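Side-chain contacts in carbohydrate deacetylase (Enterococcus faecalis, PDB 2I5I), which probably catalyses the deacetylation of acetylated carbohydrates, a step in oligosaccharide breakdown, using a magnesium ion: residues G142-L147 and L153-A158; E192-L197 and Q242-A247. All coordinates share one frame; numbering follows the deposited sequence.

Contact 1 (G142-L147 and L153-A158); sequences GVALAL and LPLRNA
Leu155 drives its branched end against Ala144 and Leu145, closing a beta-alpha unit of the parallel sheet of this YdjC-family deacetylase: helix 138-151 runs along the outside, and the chain then turns back inward as the extended segment 153-158. That segment is not a regular strand, yet Pro154 and Arg156 both make backbone hydrogen bonds to Ile127 of strand 127-129, so the helix is packed onto a fringe of the sheet.

The tight part is small and wholly apolar, with no hydrogen bond across it. Leu155 has CG anti to its own backbone nitrogen (chi1 172°), which carries both methyls out from the extended chain to the helix. There CD2 lies 3.9 Å from Ala144 CB, while CD1 of Leu155 is a little farther off, 4.2 Å from Ala144 CB. The short alanine therefore lets the leucine fork come up close to the helix. Leu145 leaves the helix alongside the interface, and with CG beside the backbone nitrogen (chi1 -71°) its end bends in to Leu155, the two leucines crossing at about a right angle. Val174 touches both of them, and Ile127 packs on Leu155.

Away from this patch the contact thins out: Gly142 and Ala146 are partly exposed and do not meet 153-158, and Leu147 sends its end to Tyr107 and Trp110 of helix 103-117. One residue past Leu155, the chain turns polar: Arg156 forms salt bridges with Asp12 and Glu210, and the Leu155 side chain is about 12 Å from that of His130, a predicted magnesium ligand. At the heart of the packing, Leu155 CD2 meets two atoms of one residue, Leu145 CG at 3.9 Å and Leu145 CD2 at 3.7 Å.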
# COMPACT_ATOMS: atom_id res chain seq x y z
N GLY A 142 35.52 12.94 17.24
CA GLY A 142 36.23 11.68 17.25
C GLY A 142 35.32 10.50 17.52
O GLY A 142 35.52 9.43 16.95
N VAL A 143 34.33 10.69 18.39
CA VAL A 143 33.41 9.63 18.75
C VAL A 143 32.45 9.36 17.59
O VAL A 143 32.18 8.18 17.36
CB VAL A 143 32.62 9.96 20.01
CG1 VAL A 143 31.51 8.94 20.25
CG2 VAL A 143 33.53 10.00 21.24
N ALA A 144 32.01 10.44 16.96
CA ALA A 144 31.17 10.31 15.77
C ALA A 144 31.92 9.57 14.67
O ALA A 144 31.35 8.69 14.01
CB ALA A 144 30.67 11.65 15.27
N LEU A 145 33.18 9.91 14.41
CA LEU A 145 33.92 9.27 13.33
C LEU A 145 34.15 7.80 13.61
O LEU A 145 34.09 6.94 12.72
CB LEU A 145 35.27 9.97 13.09
CG LEU A 145 35.12 11.37 12.46
CD1 LEU A 145 36.30 12.25 12.86
CD2 LEU A 145 34.94 11.26 10.96
N ALA A 146 34.38 7.47 14.88
CA ALA A 146 34.55 6.08 15.25
C ALA A 146 33.28 5.28 14.94
O ALA A 146 33.37 4.16 14.44
CB ALA A 146 34.93 5.93 16.72
N LEU A 147 32.10 5.84 15.20
CA LEU A 147 30.86 5.09 14.89
C LEU A 147 30.58 5.08 13.39
O LEU A 147 30.00 4.14 12.82
CB LEU A 147 29.73 5.68 15.73
CG LEU A 147 29.80 5.35 17.23
CD1 LEU A 147 29.07 6.37 18.08
CD2 LEU A 147 29.28 3.94 17.45
N LEU A 153 29.22 4.43 7.53
CA LEU A 153 28.32 5.49 7.12
C LEU A 153 29.06 6.81 6.97
O LEU A 153 29.93 7.07 7.81
CB LEU A 153 27.23 5.70 8.18
CG LEU A 153 26.35 4.47 8.40
CD1 LEU A 153 25.55 4.64 9.69
CD2 LEU A 153 25.46 4.24 7.19
N PRO A 154 28.71 7.58 5.96
CA PRO A 154 29.26 8.93 5.82
C PRO A 154 28.68 9.80 6.93
O PRO A 154 27.61 9.49 7.48
CB PRO A 154 28.80 9.39 4.45
CG PRO A 154 27.59 8.56 4.18
CD PRO A 154 27.79 7.25 4.86
N LEU A 155 29.39 10.87 7.23
CA LEU A 155 29.10 11.73 8.36
C LEU A 155 29.06 13.18 7.95
O LEU A 155 29.92 13.63 7.17
CB LEU A 155 30.22 11.54 9.41
CG LEU A 155 30.21 12.48 10.60
CD1 LEU A 155 28.96 12.21 11.46
CD2 LEU A 155 31.45 12.33 11.46
N ARG A 156 28.09 13.93 8.46
CA ARG A 156 27.95 15.34 8.15
C ARG A 156 29.27 16.08 8.44
O ARG A 156 29.86 15.83 9.49
CB ARG A 156 26.83 15.97 8.99
CG ARG A 156 26.80 17.49 8.86
CD ARG A 156 25.66 18.06 9.69
NE ARG A 156 24.43 18.07 8.88
CZ ARG A 156 23.26 18.50 9.37
NH1 ARG A 156 23.16 18.92 10.62
NH2 ARG A 156 22.15 18.50 8.62
N ASN A 157 29.64 16.98 7.55
CA ASN A 157 30.81 17.84 7.78
C ASN A 157 30.55 18.69 9.02
O ASN A 157 29.63 19.51 9.06
CB ASN A 157 31.07 18.65 6.53
CG ASN A 157 32.14 19.71 6.61
OD1 ASN A 157 32.42 20.27 7.67
ND2 ASN A 157 32.71 19.96 5.44
N ALA A 158 31.39 18.51 10.03
CA ALA A 158 31.22 19.21 11.29
C ALA A 158 31.71 20.64 11.36
O ALA A 158 31.47 21.30 12.39
CB ALA A 158 31.96 18.38 12.36

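Contact 2 (E192-L197 and Q242-A247); sequences ETILQL and QEVKEA
The carboxylate of Glu243 is the one flat group in this contact, and Leu195 CD1 reaches it at OE2, 3.8 Å away. The methyl comes in obliquely, neither squarely over a face nor within the carboxylate plane. Glu243 gets there with CG anti to its backbone nitrogen (chi1 -178°) and an extended chain beyond, crossing Leu195 at about a right angle on the exposed side.

The other branch of Leu195 turns to the helix wall: CD2 presses on Ala247 CB at 3.4 Å, tighter than usual van der Waals contact. Deeper in, Ile194 CG2 meets Val244 CG1 at 4.1 Å, a looser touch, and Ile238 of helix 231-239 packs on both residues. Segments 192-197 and 242-247 run nearly parallel, their axes 7° apart and 10.4 Å at closest approach, and Leu195 and Ala247 meet in the gap between them.

No hydrogen bond or salt bridge crosses the pair. The pairing therefore probably rests on dispersion and the burial of methyl groups, with the acidic end of Glu243 kept at the outer margin.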
# COMPACT_ATOMS: atom_id res chain seq x y z
N GLU A 192 16.44 34.92 -0.56
CA GLU A 192 17.72 35.55 -0.89
C GLU A 192 18.88 34.76 -0.32
O GLU A 192 19.86 34.50 -1.02
CB GLU A 192 17.74 37.01 -0.40
N THR A 193 18.77 34.35 0.94
CA THR A 193 19.80 33.55 1.58
C THR A 193 20.08 32.31 0.75
O THR A 193 21.22 31.91 0.56
CB THR A 193 19.42 33.16 3.01
OG1 THR A 193 19.27 34.31 3.84
CG2 THR A 193 20.56 32.40 3.68
N ILE A 194 18.99 31.71 0.26
CA ILE A 194 19.08 30.46 -0.47
C ILE A 194 19.82 30.67 -1.79
O ILE A 194 20.63 29.83 -2.19
CB ILE A 194 17.70 29.85 -0.77
CG1 ILE A 194 17.00 29.26 0.45
CG2 ILE A 194 17.81 28.82 -1.90
CD1 ILE A 194 17.64 28.01 1.01
N LEU A 195 19.53 31.78 -2.47
CA LEU A 195 20.19 32.06 -3.75
C LEU A 195 21.69 32.25 -3.49
O LEU A 195 22.51 31.71 -4.23
CB LEU A 195 19.61 33.28 -4.45
CG LEU A 195 18.10 33.28 -4.70
CD1 LEU A 195 17.64 34.55 -5.41
CD2 LEU A 195 17.69 32.08 -5.53
N GLN A 196 21.96 32.99 -2.44
CA GLN A 196 23.31 33.26 -1.95
C GLN A 196 24.09 31.97 -1.72
O GLN A 196 25.21 31.78 -2.17
CB GLN A 196 23.26 34.00 -0.62
CG GLN A 196 23.28 35.52 -0.67
CD GLN A 196 22.89 36.09 0.69
OE1 GLN A 196 23.56 35.79 1.68
NE2 GLN A 196 21.81 36.87 0.74
N LEU A 197 23.45 31.05 -0.99
CA LEU A 197 24.12 29.78 -0.75
C LEU A 197 24.32 29.03 -2.07
O LEU A 197 25.31 28.33 -2.25
CB LEU A 197 23.32 28.93 0.23
CG LEU A 197 23.23 29.45 1.65
CD1 LEU A 197 22.27 28.59 2.47
CD2 LEU A 197 24.60 29.49 2.32
N GLN A 242 8.59 28.04 -6.26
CA GLN A 242 9.05 27.94 -7.63
C GLN A 242 10.39 28.63 -7.86
O GLN A 242 11.21 28.15 -8.64
CB GLN A 242 8.01 28.56 -8.59
CG GLN A 242 8.31 28.22 -10.05
CD GLN A 242 7.36 27.14 -10.54
OE1 GLN A 242 6.20 27.44 -10.81
NE2 GLN A 242 7.85 25.91 -10.66
N GLU A 243 10.60 29.75 -7.19
CA GLU A 243 11.84 30.51 -7.33
C GLU A 243 13.04 29.69 -6.90
O GLU A 243 14.09 29.66 -7.55
CB GLU A 243 11.80 31.79 -6.48
CG GLU A 243 13.07 32.61 -6.65
CD GLU A 243 12.98 33.96 -5.98
OE1 GLU A 243 11.98 34.20 -5.27
OE2 GLU A 243 13.91 34.79 -6.16
N VAL A 244 12.88 28.99 -5.77
CA VAL A 244 13.99 28.16 -5.32
C VAL A 244 14.27 27.04 -6.29
O VAL A 244 15.42 26.84 -6.69
CB VAL A 244 13.71 27.60 -3.91
CG1 VAL A 244 14.80 26.61 -3.54
CG2 VAL A 244 13.60 28.76 -2.94
N LYS A 245 13.23 26.30 -6.71
CA LYS A 245 13.44 25.23 -7.67
C LYS A 245 14.11 25.75 -8.94
O LYS A 245 15.07 25.14 -9.41
CB LYS A 245 12.11 24.54 -8.02
CG LYS A 245 11.56 23.79 -6.81
CD LYS A 245 10.19 23.18 -7.12
CE LYS A 245 9.52 22.70 -5.85
NZ LYS A 245 8.12 23.21 -5.72
N GLU A 246 13.62 26.87 -9.47
CA GLU A 246 14.22 27.43 -10.69
C GLU A 246 15.68 27.80 -10.48
O GLU A 246 16.50 27.57 -11.38
CB GLU A 246 13.40 28.64 -11.16
CG GLU A 246 12.19 28.20 -11.98
CD GLU A 246 11.16 29.28 -12.23
OE1 GLU A 246 11.46 30.47 -11.96
OE2 GLU A 246 10.07 28.91 -12.72
N ALA A 247 16.03 28.34 -9.33
CA ALA A 247 17.40 28.79 -9.07
C ALA A 247 18.39 27.63 -9.16
O ALA A 247 19.47 27.74 -9.75
CB ALA A 247 17.53 29.44 -7.70

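How the contacts relate
Along the chain the two contacts come in series: contact 1 is complete before contact 2 begins, and they share no segment. Their centres lie 29 Å apart and their nearest atoms about 12 Å, without touching. What unites them is the parallel sheet. Contact 1 packs helix 138-151 against a segment bonded to strand 127-129. Contact 2 joins helices 191-203 and 242-250, which lead into strands 208-213 and 254-256, both paired with strand 6-11. Contact 1 sits nearer the predicted magnesium ligand, while contact 2 belongs to the outer helical layer, away from that site, and neither touches another chain.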